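Local coordinates for soluble epoxide hydrolase (Bacillus megaterium, PDB 4INZ), which is a bacterial soluble epoxide hydrolase, an enzyme of the alpha/beta hydrolase superfamily, at residues A[19-24]-A[30-35]; A[48-53]-A[74-79]; A[59-64]-A[293-298]; A[52-57]-A[135-140]. The protein carries 1 engineered substitution. All coordinates share one frame; numbering follows the deposited sequence.

Overall arrangement
From the N terminus, contact 1 closes first, pairing strands 20-25 and 28-36 as a hairpin at one edge of the eight-stranded mixed sheet. Contacts 2 and 4 then open from overlapping segments that share His52 and Ile53, and contact 3 opens shortly afterwards on helix 55-61. Contact 2 closes early, at the loop 74-79, where Leu77 and Ser78 touch the hairpin. Contact 4 closes on the inner strand 131-137, and contact 3 only on the C-terminal helix 291-303. Contact 3 thus crosses both 2 and 4 along the chain. Helix 55-61 and the residues before it tie the hairpin side, the sheet interior and the chain's end together.

Contact 1. Residues A[19-24]-A[30-35]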
# COMPACT_ATOMS: atom_id res chain seq x y z
N SER A 19 -11.01 -17.97 -2.84
CA SER A 19 -10.08 -18.72 -3.67
C SER A 19 -8.85 -17.88 -4.02
O SER A 19 -8.83 -16.67 -3.79
CB SER A 19 -10.77 -19.21 -4.95
OG SER A 19 -11.24 -18.12 -5.72
N LYS A 20 -7.83 -18.54 -4.57
CA LYS A 20 -6.61 -17.85 -4.99
C LYS A 20 -6.32 -18.18 -6.44
O LYS A 20 -6.12 -19.35 -6.79
CB LYS A 20 -5.43 -18.25 -4.11
CG LYS A 20 -5.71 -18.13 -2.63
CD LYS A 20 -4.45 -18.31 -1.80
CE LYS A 20 -4.83 -18.53 -0.36
NZ LYS A 20 -5.96 -17.63 0.02
N GLN A 21 -6.29 -17.15 -7.28
CA GLN A 21 -6.06 -17.34 -8.70
C GLN A 21 -5.34 -16.16 -9.34
O GLN A 21 -4.82 -15.27 -8.66
CB GLN A 21 -7.36 -17.63 -9.45
CG GLN A 21 -8.33 -16.47 -9.51
CD GLN A 21 -9.33 -16.48 -8.36
OE1 GLN A 21 -10.46 -16.96 -8.51
NE2 GLN A 21 -8.93 -15.94 -7.22
N TYR A 22 -5.32 -16.16 -10.67
CA TYR A 22 -4.51 -15.22 -11.44
C TYR A 22 -5.31 -14.40 -12.45
O TYR A 22 -6.34 -14.84 -12.96
CB TYR A 22 -3.41 -15.97 -12.20
CG TYR A 22 -2.30 -16.45 -11.32
CD1 TYR A 22 -1.13 -15.71 -11.19
CD2 TYR A 22 -2.41 -17.63 -10.60
CE1 TYR A 22 -0.10 -16.13 -10.38
CE2 TYR A 22 -1.38 -18.06 -9.78
CZ TYR A 22 -0.23 -17.31 -9.68
OH TYR A 22 0.80 -17.73 -8.88
N ILE A 23 -4.79 -13.20 -12.73
CA ILE A 23 -5.33 -12.36 -13.78
C ILE A 23 -4.18 -11.80 -14.61
O ILE A 23 -3.19 -11.31 -14.08
CB ILE A 23 -6.23 -11.24 -13.22
CG1 ILE A 23 -7.04 -10.58 -14.35
CG2 ILE A 23 -5.41 -10.21 -12.43
CD1 ILE A 23 -8.13 -9.65 -13.85
N ASN A 24 -4.28 -11.93 -15.93
CA ASN A 24 -3.24 -11.44 -16.80
C ASN A 24 -3.49 -9.98 -17.16
O ASN A 24 -4.50 -9.65 -17.78
CB ASN A 24 -3.15 -12.29 -18.08
CG ASN A 24 -2.02 -11.86 -18.99
OD1 ASN A 24 -2.24 -11.17 -19.99
ND2 ASN A 24 -0.80 -12.28 -18.67
N LEU A 30 -0.68 -11.55 -12.43
CA LEU A 30 -0.78 -11.16 -11.03
C LEU A 30 -1.68 -12.12 -10.26
O LEU A 30 -2.77 -12.47 -10.73
CB LEU A 30 -1.31 -9.74 -10.89
CG LEU A 30 -0.51 -8.63 -11.55
CD1 LEU A 30 -1.13 -7.30 -11.21
CD2 LEU A 30 0.95 -8.68 -11.11
N HIS A 31 -1.22 -12.53 -9.09
CA HIS A 31 -1.99 -13.39 -8.20
C HIS A 31 -2.87 -12.56 -7.27
O HIS A 31 -2.49 -11.46 -6.87
CB HIS A 31 -1.03 -14.25 -7.38
CG HIS A 31 -1.71 -15.12 -6.37
ND1 HIS A 31 -1.82 -14.77 -5.04
CD2 HIS A 31 -2.29 -16.34 -6.49
CE1 HIS A 31 -2.45 -15.73 -4.38
NE2 HIS A 31 -2.74 -16.70 -5.24
N TYR A 32 -4.05 -13.06 -6.93
CA TYR A 32 -4.92 -12.32 -6.00
C TYR A 32 -5.81 -13.25 -5.18
O TYR A 32 -6.06 -14.39 -5.58
CB TYR A 32 -5.80 -11.30 -6.74
CG TYR A 32 -6.80 -11.90 -7.72
CD1 TYR A 32 -6.46 -12.07 -9.06
CD2 TYR A 32 -8.07 -12.28 -7.31
CE1 TYR A 32 -7.36 -12.60 -9.96
CE2 TYR A 32 -8.98 -12.81 -8.22
CZ TYR A 32 -8.62 -12.97 -9.54
OH TYR A 32 -9.51 -13.51 -10.46
N ILE A 33 -6.26 -12.76 -4.03
CA ILE A 33 -7.24 -13.44 -3.20
C ILE A 33 -8.60 -12.84 -3.51
O ILE A 33 -8.72 -11.62 -3.61
CB ILE A 33 -7.01 -13.18 -1.70
CG1 ILE A 33 -5.64 -13.64 -1.26
CG2 ILE A 33 -8.10 -13.86 -0.87
CD1 ILE A 33 -5.39 -13.33 0.21
N SER A 34 -9.61 -13.69 -3.63
CA SER A 34 -10.96 -13.24 -3.96
C SER A 34 -11.99 -13.90 -3.04
O SER A 34 -11.90 -15.09 -2.75
CB SER A 34 -11.27 -13.58 -5.42
OG SER A 34 -12.63 -13.35 -5.73
N LYS A 35 -12.95 -13.10 -2.58
CA LYS A 35 -14.06 -13.61 -1.77
C LYS A 35 -15.27 -12.69 -1.93
O LYS A 35 -15.13 -11.52 -2.25
CB LYS A 35 -13.64 -13.71 -0.30
CG LYS A 35 -14.56 -14.55 0.57
CD LYS A 35 -14.02 -14.64 2.00
CE LYS A 35 -14.86 -15.58 2.87
NZ LYS A 35 -16.26 -15.09 3.08
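Tyr32 lies against Gln21 in the beta hairpin of strands 20-25 and 28-36, which forms the antiparallel edge of the mixed sheet of the alpha/beta hydrolase fold. The two residues are an antiparallel hydrogen-bonded pair, with Tyr32 N to Gln21 O at 2.9 Å and Gln21 N to Tyr32 O at 3.2 Å. With its CG placed between the backbone N and the carbonyl carbon (chi1 64°), Tyr32 swings its ring back over the neighbouring strand, where Gln21 O sits over one face. The Gln21 amide turns almost parallel to that ring, their planes 6° apart, and its NE2 is 3.3 Å from Tyr32 CE2. Ser19 OG donates to Gln21 OE1 at 3.1 Å, which helps to fix the amide's rotation.

Tyr22, His31 and Lys20 occupy the reverse side of the hairpin. The edge of the His31 ring is turned toward the face of Tyr22, a T-shaped pair with planes at 65°, and His31 CB adds a CH-pi contact over the same phenol. Both polar ends have partners beyond the hairpin: His31 ND1 bonds Asp71, and Tyr22 OH bonds Leu77 O. Across the hairpin, Lys20 CB packs 3.3 Å from His31 NE2.

Contact 2. Residues A[48-53]-A[74-79]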
# COMPACT_ATOMS: atom_id res chain seq x y z
N PRO A 48 6.80 -4.88 3.40
CA PRO A 48 7.06 -6.07 2.59
C PRO A 48 5.94 -7.08 2.78
O PRO A 48 6.21 -8.27 2.96
CB PRO A 48 8.32 -6.63 3.25
CG PRO A 48 8.06 -6.37 4.71
CD PRO A 48 7.25 -5.08 4.79
N ASP A 49 4.70 -6.61 2.74
CA ASP A 49 3.56 -7.49 2.97
C ASP A 49 3.06 -8.08 1.65
O ASP A 49 3.83 -8.23 0.71
CB ASP A 49 2.45 -6.70 3.66
CG ASP A 49 2.96 -5.94 4.86
OD1 ASP A 49 3.37 -6.59 5.84
OD2 ASP A 49 2.97 -4.69 4.83
N PHE A 50 1.79 -8.43 1.62
CA PHE A 50 1.16 -9.00 0.44
C PHE A 50 -0.33 -9.11 0.72
O PHE A 50 -0.80 -8.57 1.71
CB PHE A 50 1.78 -10.36 0.05
CG PHE A 50 1.58 -11.46 1.06
CD1 PHE A 50 2.10 -11.37 2.35
CD2 PHE A 50 0.92 -12.63 0.71
CE1 PHE A 50 1.94 -12.40 3.27
CE2 PHE A 50 0.75 -13.68 1.62
CZ PHE A 50 1.26 -13.56 2.90
N SER A 51 -1.07 -9.80 -0.14
CA SER A 51 -2.53 -9.83 -0.02
C SER A 51 -3.02 -10.23 1.37
O SER A 51 -4.06 -9.75 1.84
CB SER A 51 -3.13 -10.74 -1.09
OG SER A 51 -2.50 -12.02 -1.06
N HIS A 52 -2.27 -11.11 2.03
CA HIS A 52 -2.70 -11.65 3.33
C HIS A 52 -2.88 -10.57 4.40
O HIS A 52 -3.60 -10.78 5.37
CB HIS A 52 -1.68 -12.70 3.79
CG HIS A 52 -2.09 -13.47 5.01
ND1 HIS A 52 -3.12 -14.39 5.00
CD2 HIS A 52 -1.57 -13.49 6.26
CE1 HIS A 52 -3.24 -14.93 6.21
NE2 HIS A 52 -2.31 -14.41 6.99
N ILE A 53 -2.23 -9.42 4.24
CA ILE A 53 -2.34 -8.39 5.28
C ILE A 53 -3.79 -7.93 5.45
O ILE A 53 -4.18 -7.42 6.50
CB ILE A 53 -1.40 -7.19 5.05
CG1 ILE A 53 -1.31 -6.33 6.32
CG2 ILE A 53 -1.86 -6.34 3.85
CD1 ILE A 53 -0.17 -5.35 6.28
N GLY A 74 5.95 -8.67 -8.53
CA GLY A 74 7.16 -8.93 -7.78
C GLY A 74 6.91 -9.60 -6.44
O GLY A 74 7.82 -10.18 -5.87
N TYR A 75 5.67 -9.53 -5.94
CA TYR A 75 5.32 -10.05 -4.62
C TYR A 75 4.66 -11.43 -4.63
O TYR A 75 3.82 -11.72 -5.49
CB TYR A 75 4.37 -9.10 -3.90
CG TYR A 75 5.01 -7.88 -3.29
CD1 TYR A 75 5.33 -6.77 -4.06
CD2 TYR A 75 5.28 -7.83 -1.92
CE1 TYR A 75 5.91 -5.64 -3.49
CE2 TYR A 75 5.85 -6.70 -1.35
CZ TYR A 75 6.17 -5.62 -2.14
OH TYR A 75 6.73 -4.50 -1.57
N ASN A 76 5.01 -12.25 -3.64
CA ASN A 76 4.37 -13.55 -3.44
C ASN A 76 4.29 -14.34 -4.74
O ASN A 76 5.32 -14.60 -5.37
CB ASN A 76 2.98 -13.35 -2.82
CG ASN A 76 2.37 -14.64 -2.30
OD1 ASN A 76 3.08 -15.56 -1.88
ND2 ASN A 76 1.04 -14.73 -2.34
N LEU A 77 3.08 -14.70 -5.16
CA LEU A 77 2.92 -15.54 -6.34
C LEU A 77 2.78 -14.76 -7.65
O LEU A 77 2.67 -15.35 -8.73
CB LEU A 77 1.74 -16.50 -6.15
CG LEU A 77 1.95 -17.56 -5.06
CD1 LEU A 77 0.63 -18.26 -4.71
CD2 LEU A 77 3.02 -18.58 -5.45
N SER A 78 2.78 -13.44 -7.56
CA SER A 78 2.70 -12.63 -8.77
C SER A 78 4.00 -12.70 -9.55
O SER A 78 5.06 -12.95 -8.98
CB SER A 78 2.35 -11.17 -8.44
OG SER A 78 1.00 -11.09 -8.04
N GLU A 79 3.90 -12.49 -10.86
CA GLU A 79 5.06 -12.50 -11.73
C GLU A 79 6.13 -11.53 -11.25
O GLU A 79 5.83 -10.50 -10.64
CB GLU A 79 4.63 -12.18 -13.16
CG GLU A 79 5.72 -12.32 -14.19
CD GLU A 79 5.18 -12.51 -15.60
OE1 GLU A 79 3.97 -12.77 -15.75
OE2 GLU A 79 5.98 -12.39 -16.55
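Tyr75 and Asn76 meet Asp49 and Phe50 where two loops of the chain come together in the protein interior. The closest approach is that of Tyr75 CD2 to the backbone oxygen Asp49 O, 3.0 Å; the adjacent Tyr75 CE2 lies 3.3 Å from the same oxygen. Pro48 C is near the plane of the phenol, at its edge, 4.1 Å from Tyr75 CE2. The second meeting is between side chains: Asn76 ND2 stands 3.7 Å from Phe50 CD2, the amide inclined at 61° to the ring. No hydrogen bond spans the two segments; ring C-H groups against a backbone oxygen, and an amide against a phenyl, make up the direct contact.

The next shell sets these groups in place. Phe50 has its CG between the backbone N and the carbonyl carbon (chi1 65°), which turns the ring so that His52 CB covers part of one face. Tyr75 and Asn76 are presented by a type II' turn, closed by Ser78 N to Tyr75 O at 2.9 Å, and the loop is pinched again by Gly74 N to Glu79 O at 2.8 Å. Asp71 links the two sides, its OD2 bonded to Asn76 ND2 and its OD1 to Ser51 OG. Farther out, Asp49 OD1 bonds Tyr204 OH and Pro48 O bonds Trp208 NE1, which joins this loop to helix 198-210. Pro48, preceded by a cis peptide bond, is the proline of the HGXP motif that follows strand 40-44, a signature of epoxide hydrolases of the alpha/beta hydrolase fold.

Contact 3. Residues A[59-64]-A[293-298]; sequences DEFSND and EVNNVM
A Met-aromatic contact between Met298 and Phe61 fastens the C-terminal helix 291-303 to helix 55-61. Met298 SD approaches the Phe61 ring obliquely, 4.8 Å from its centroid and 52° off the normal. The chain bends at its last torsion (chi3 63°), bringing the methyl back to the phenyl, with Met298 CE 3.7 Å from Phe61 CE2. Nearer the backbone, Met298 CB packs 3.5 Å from Phe61 CZ.

In the alpha/beta hydrolase fold the first helix and the last lie side by side on one face of the sheet, and here Met298 also reaches Ile135 and Ile251 of the strands beneath. Asn295, one helical turn before Met298, supplies the rest of the contact. Its amide stands perpendicular to the phenyl, planes 89° apart, with OD1 at the ring edge, 3.6 Å from Phe61 CE2. This oxygen is satisfied by Gln57 NE2, which holds the amide in place, and Asn295 ND2 makes a weak hydrogen bond to His56 O. The same nitrogen lies 3.4 Å from Glu60 CB. The Glu60 chain bends at chi2; its CG covers part of a face of Phe61, and OE2 accepts from Trp299 NE1 of the same C-terminal helix.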
# COMPACT_ATOMS: atom_id res chain seq x y z
N ASP A 59 -12.50 -10.95 5.30
CA ASP A 59 -13.52 -11.71 6.03
C ASP A 59 -14.74 -10.86 6.37
O ASP A 59 -15.89 -11.33 6.31
CB ASP A 59 -12.94 -12.34 7.30
CG ASP A 59 -11.97 -13.47 6.99
OD1 ASP A 59 -12.00 -14.00 5.86
OD2 ASP A 59 -11.19 -13.84 7.89
N GLU A 60 -14.50 -9.60 6.72
CA GLU A 60 -15.59 -8.75 7.20
C GLU A 60 -16.46 -8.22 6.08
O GLU A 60 -17.68 -8.15 6.21
CB GLU A 60 -15.03 -7.58 8.03
CG GLU A 60 -16.08 -6.54 8.40
CD GLU A 60 -17.09 -7.04 9.44
OE1 GLU A 60 -16.86 -8.10 10.07
OE2 GLU A 60 -18.12 -6.36 9.64
N PHE A 61 -15.84 -7.83 4.97
CA PHE A 61 -16.57 -7.14 3.90
C PHE A 61 -17.02 -8.03 2.75
O PHE A 61 -17.71 -7.56 1.84
CB PHE A 61 -15.77 -5.94 3.40
CG PHE A 61 -15.63 -4.86 4.44
CD1 PHE A 61 -16.63 -3.91 4.59
CD2 PHE A 61 -14.54 -4.84 5.30
CE1 PHE A 61 -16.52 -2.93 5.58
CE2 PHE A 61 -14.44 -3.88 6.29
CZ PHE A 61 -15.43 -2.92 6.42
N SER A 62 -16.67 -9.31 2.80
CA SER A 62 -17.03 -10.23 1.72
C SER A 62 -18.51 -10.66 1.69
O SER A 62 -18.95 -11.30 0.74
CB SER A 62 -16.12 -11.46 1.72
OG SER A 62 -16.18 -12.14 2.96
N ASN A 63 -19.27 -10.31 2.72
CA ASN A 63 -20.70 -10.59 2.70
C ASN A 63 -21.48 -9.52 1.96
O ASN A 63 -22.65 -9.72 1.61
CB ASN A 63 -21.25 -10.75 4.12
CG ASN A 63 -20.55 -11.84 4.90
OD1 ASN A 63 -19.98 -11.58 5.97
ND2 ASN A 63 -20.57 -13.06 4.38
N ASP A 64 -20.84 -8.38 1.73
CA ASP A 64 -21.51 -7.25 1.09
C ASP A 64 -20.79 -6.73 -0.14
O ASP A 64 -21.36 -5.98 -0.94
CB ASP A 64 -21.70 -6.11 2.11
CG ASP A 64 -22.66 -6.48 3.22
OD1 ASP A 64 -23.88 -6.37 3.00
OD2 ASP A 64 -22.20 -6.89 4.32
N GLU A 293 -11.53 -2.14 15.28
CA GLU A 293 -11.64 -0.68 15.23
C GLU A 293 -11.63 -0.19 13.78
O GLU A 293 -12.44 0.66 13.38
CB GLU A 293 -10.50 -0.02 16.01
CG GLU A 293 -10.60 1.49 16.01
CD GLU A 293 -9.57 2.16 16.89
OE1 GLU A 293 -8.82 1.45 17.59
OE2 GLU A 293 -9.52 3.41 16.88
N VAL A 294 -10.70 -0.71 13.00
CA VAL A 294 -10.59 -0.34 11.59
C VAL A 294 -11.86 -0.69 10.81
O VAL A 294 -12.40 0.14 10.05
CB VAL A 294 -9.38 -1.05 10.94
CG1 VAL A 294 -9.47 -0.99 9.42
CG2 VAL A 294 -8.07 -0.42 11.43
N ASN A 295 -12.35 -1.91 11.00
CA ASN A 295 -13.52 -2.36 10.26
C ASN A 295 -14.74 -1.50 10.54
O ASN A 295 -15.53 -1.20 9.65
CB ASN A 295 -13.81 -3.84 10.53
CG ASN A 295 -12.82 -4.76 9.85
OD1 ASN A 295 -12.04 -4.32 8.99
ND2 ASN A 295 -12.85 -6.05 10.20
N ASN A 296 -14.88 -1.08 11.79
CA ASN A 296 -16.03 -0.26 12.15
C ASN A 296 -15.96 1.13 11.53
O ASN A 296 -16.99 1.70 11.16
CB ASN A 296 -16.21 -0.19 13.67
CG ASN A 296 -16.80 -1.46 14.24
OD1 ASN A 296 -17.43 -2.24 13.52
ND2 ASN A 296 -16.60 -1.69 15.53
N VAL A 297 -14.75 1.66 11.40
CA VAL A 297 -14.55 2.95 10.75
C VAL A 297 -14.82 2.84 9.25
O VAL A 297 -15.44 3.72 8.64
CB VAL A 297 -13.13 3.51 11.00
CG1 VAL A 297 -12.88 4.76 10.15
CG2 VAL A 297 -12.95 3.83 12.49
N MET A 298 -14.37 1.74 8.65
CA MET A 298 -14.63 1.51 7.23
C MET A 298 -16.13 1.46 6.97
O MET A 298 -16.62 2.12 6.06
CB MET A 298 -13.95 0.24 6.73
CG MET A 298 -12.43 0.35 6.70
SD MET A 298 -11.60 -1.19 6.26
CE MET A 298 -12.22 -1.44 4.59

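Contact 4. Residues A[52-57]-A[135-140]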
# COMPACT_ATOMS: atom_id res chain seq x y z
N HIS A 52 -2.27 -11.11 2.03
CA HIS A 52 -2.70 -11.65 3.33
C HIS A 52 -2.88 -10.57 4.40
O HIS A 52 -3.60 -10.78 5.37
CB HIS A 52 -1.68 -12.70 3.79
CG HIS A 52 -2.09 -13.47 5.01
ND1 HIS A 52 -3.12 -14.39 5.00
CD2 HIS A 52 -1.57 -13.49 6.26
CE1 HIS A 52 -3.24 -14.93 6.21
NE2 HIS A 52 -2.31 -14.41 6.99
N ILE A 53 -2.23 -9.42 4.24
CA ILE A 53 -2.34 -8.39 5.28
C ILE A 53 -3.79 -7.93 5.45
O ILE A 53 -4.18 -7.42 6.50
CB ILE A 53 -1.40 -7.19 5.05
CG1 ILE A 53 -1.31 -6.33 6.32
CG2 ILE A 53 -1.86 -6.34 3.85
CD1 ILE A 53 -0.17 -5.35 6.28
N TRP A 54 -4.60 -8.15 4.41
CA TRP A 54 -5.98 -7.67 4.39
C TRP A 54 -6.99 -8.71 4.88
O TRP A 54 -8.20 -8.48 4.80
CB TRP A 54 -6.36 -7.24 2.97
CG TRP A 54 -5.52 -6.13 2.45
CD1 TRP A 54 -4.59 -6.21 1.44
CD2 TRP A 54 -5.53 -4.78 2.89
NE1 TRP A 54 -4.03 -4.97 1.23
CE2 TRP A 54 -4.59 -4.07 2.10
CE3 TRP A 54 -6.25 -4.08 3.87
CZ2 TRP A 54 -4.35 -2.71 2.27
CZ3 TRP A 54 -6.01 -2.72 4.03
CH2 TRP A 54 -5.07 -2.05 3.23
N ARG A 55 -6.49 -9.83 5.39
CA ARG A 55 -7.35 -10.96 5.74
C ARG A 55 -8.59 -10.59 6.57
O ARG A 55 -9.68 -11.15 6.35
CB ARG A 55 -6.53 -12.03 6.46
CG ARG A 55 -5.88 -11.55 7.76
CD ARG A 55 -4.70 -12.45 8.14
NE ARG A 55 -4.07 -12.04 9.39
CZ ARG A 55 -3.19 -11.05 9.48
NH1 ARG A 55 -2.84 -10.37 8.39
NH2 ARG A 55 -2.67 -10.73 10.67
N HIS A 56 -8.44 -9.68 7.53
CA HIS A 56 -9.56 -9.34 8.41
C HIS A 56 -10.63 -8.51 7.70
O HIS A 56 -11.81 -8.59 8.04
CB HIS A 56 -9.08 -8.62 9.66
CG HIS A 56 -8.13 -9.43 10.50
ND1 HIS A 56 -8.52 -10.57 11.16
CD2 HIS A 56 -6.82 -9.25 10.78
CE1 HIS A 56 -7.49 -11.07 11.82
NE2 HIS A 56 -6.45 -10.28 11.61
N GLN A 57 -10.21 -7.71 6.73
CA GLN A 57 -11.16 -6.94 5.93
C GLN A 57 -11.81 -7.82 4.87
O GLN A 57 -12.98 -7.65 4.56
CB GLN A 57 -10.49 -5.72 5.29
CG GLN A 57 -10.14 -4.61 6.29
CD GLN A 57 -8.99 -5.02 7.20
OE1 GLN A 57 -7.95 -5.50 6.74
NE2 GLN A 57 -9.18 -4.83 8.50
N ILE A 135 -10.10 4.40 0.50
CA ILE A 135 -9.77 4.23 1.90
C ILE A 135 -8.26 4.04 1.99
O ILE A 135 -7.73 3.05 1.48
CB ILE A 135 -10.48 3.01 2.52
CG1 ILE A 135 -12.00 3.16 2.36
CG2 ILE A 135 -10.09 2.85 3.98
CD1 ILE A 135 -12.80 1.99 2.91
N ALA A 136 -7.58 5.00 2.61
CA ALA A 136 -6.13 4.98 2.65
C ALA A 136 -5.61 4.82 4.07
O ALA A 136 -6.01 5.57 4.97
CB ALA A 136 -5.58 6.26 2.05
N PHE A 137 -4.72 3.85 4.26
CA PHE A 137 -4.01 3.65 5.53
C PHE A 137 -2.63 4.32 5.46
O PHE A 137 -2.32 5.00 4.49
CB PHE A 137 -3.88 2.15 5.84
CG PHE A 137 -5.19 1.48 6.12
CD1 PHE A 137 -5.61 1.24 7.43
CD2 PHE A 137 -6.02 1.08 5.07
CE1 PHE A 137 -6.84 0.63 7.68
CE2 PHE A 137 -7.25 0.48 5.32
CZ PHE A 137 -7.66 0.24 6.62
N ASN A 138 -1.81 4.13 6.49
CA ASN A 138 -0.48 4.74 6.53
C ASN A 138 0.26 4.61 5.21
O ASN A 138 0.41 3.51 4.69
CB ASN A 138 0.36 4.12 7.65
CG ASN A 138 -0.16 4.46 9.01
OD1 ASN A 138 0.53 5.09 9.82
ND2 ASN A 138 -1.40 4.08 9.28
N GLY A 139 0.74 5.74 4.68
CA GLY A 139 1.43 5.76 3.41
C GLY A 139 1.41 7.18 2.88
O GLY A 139 0.77 8.05 3.47
N PRO A 140 2.09 7.43 1.75
CA PRO A 140 2.26 8.82 1.32
C PRO A 140 1.12 9.37 0.45
O PRO A 140 0.78 8.78 -0.58
CB PRO A 140 3.56 8.77 0.51
CG PRO A 140 3.53 7.38 -0.10
CD PRO A 140 2.88 6.49 0.95
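Phe137 meets Trp54 toward the C-terminal part of strand 131-137, one of the parallel strands of the alpha/beta hydrolase sheet. Along this strand, Ile135 comes first, bonded through its backbone to Leu110 and Val112 on the neighbouring strand, with a side chain packed on Ile251 and Phe301. Ala136 follows with its CB directed away from the 52-57 segment, onto Ile250, while its backbone pairs with Gln249 and Ile251 on the other flank.

Phe137 points the opposite way and carries the contact. Its CG is anti to the carbonyl carbon (chi1 -66°), and the ring extends toward the helix layer, where it also touches Ile251 and Val294. The indole comes in by its outer rim: Trp54 CZ3 is 3.7 Å from Phe137 CE2, and Trp54 CH2 is 3.8 Å from Phe137 CD2. This is an offset edge-to-face pair, the indole edge directed at the phenyl face, with ring planes at 61° and the centroids of the six-membered rings 5.5 Å apart. Asn138 to Pro140 then lead toward helix 142-151.

The indole has further neighbours: Phe43 meets it ring to ring, and Ile53 CG2 covers part of one face. Trp54 itself is the N-cap residue of helix 55-61. The 3-10 turn before that helix is secured by His52 O, which Arg55 N reaches at 3.0 Å from one face of the carbonyl plane, and Arg55 NH1 reaches at 3.1 Å from the other.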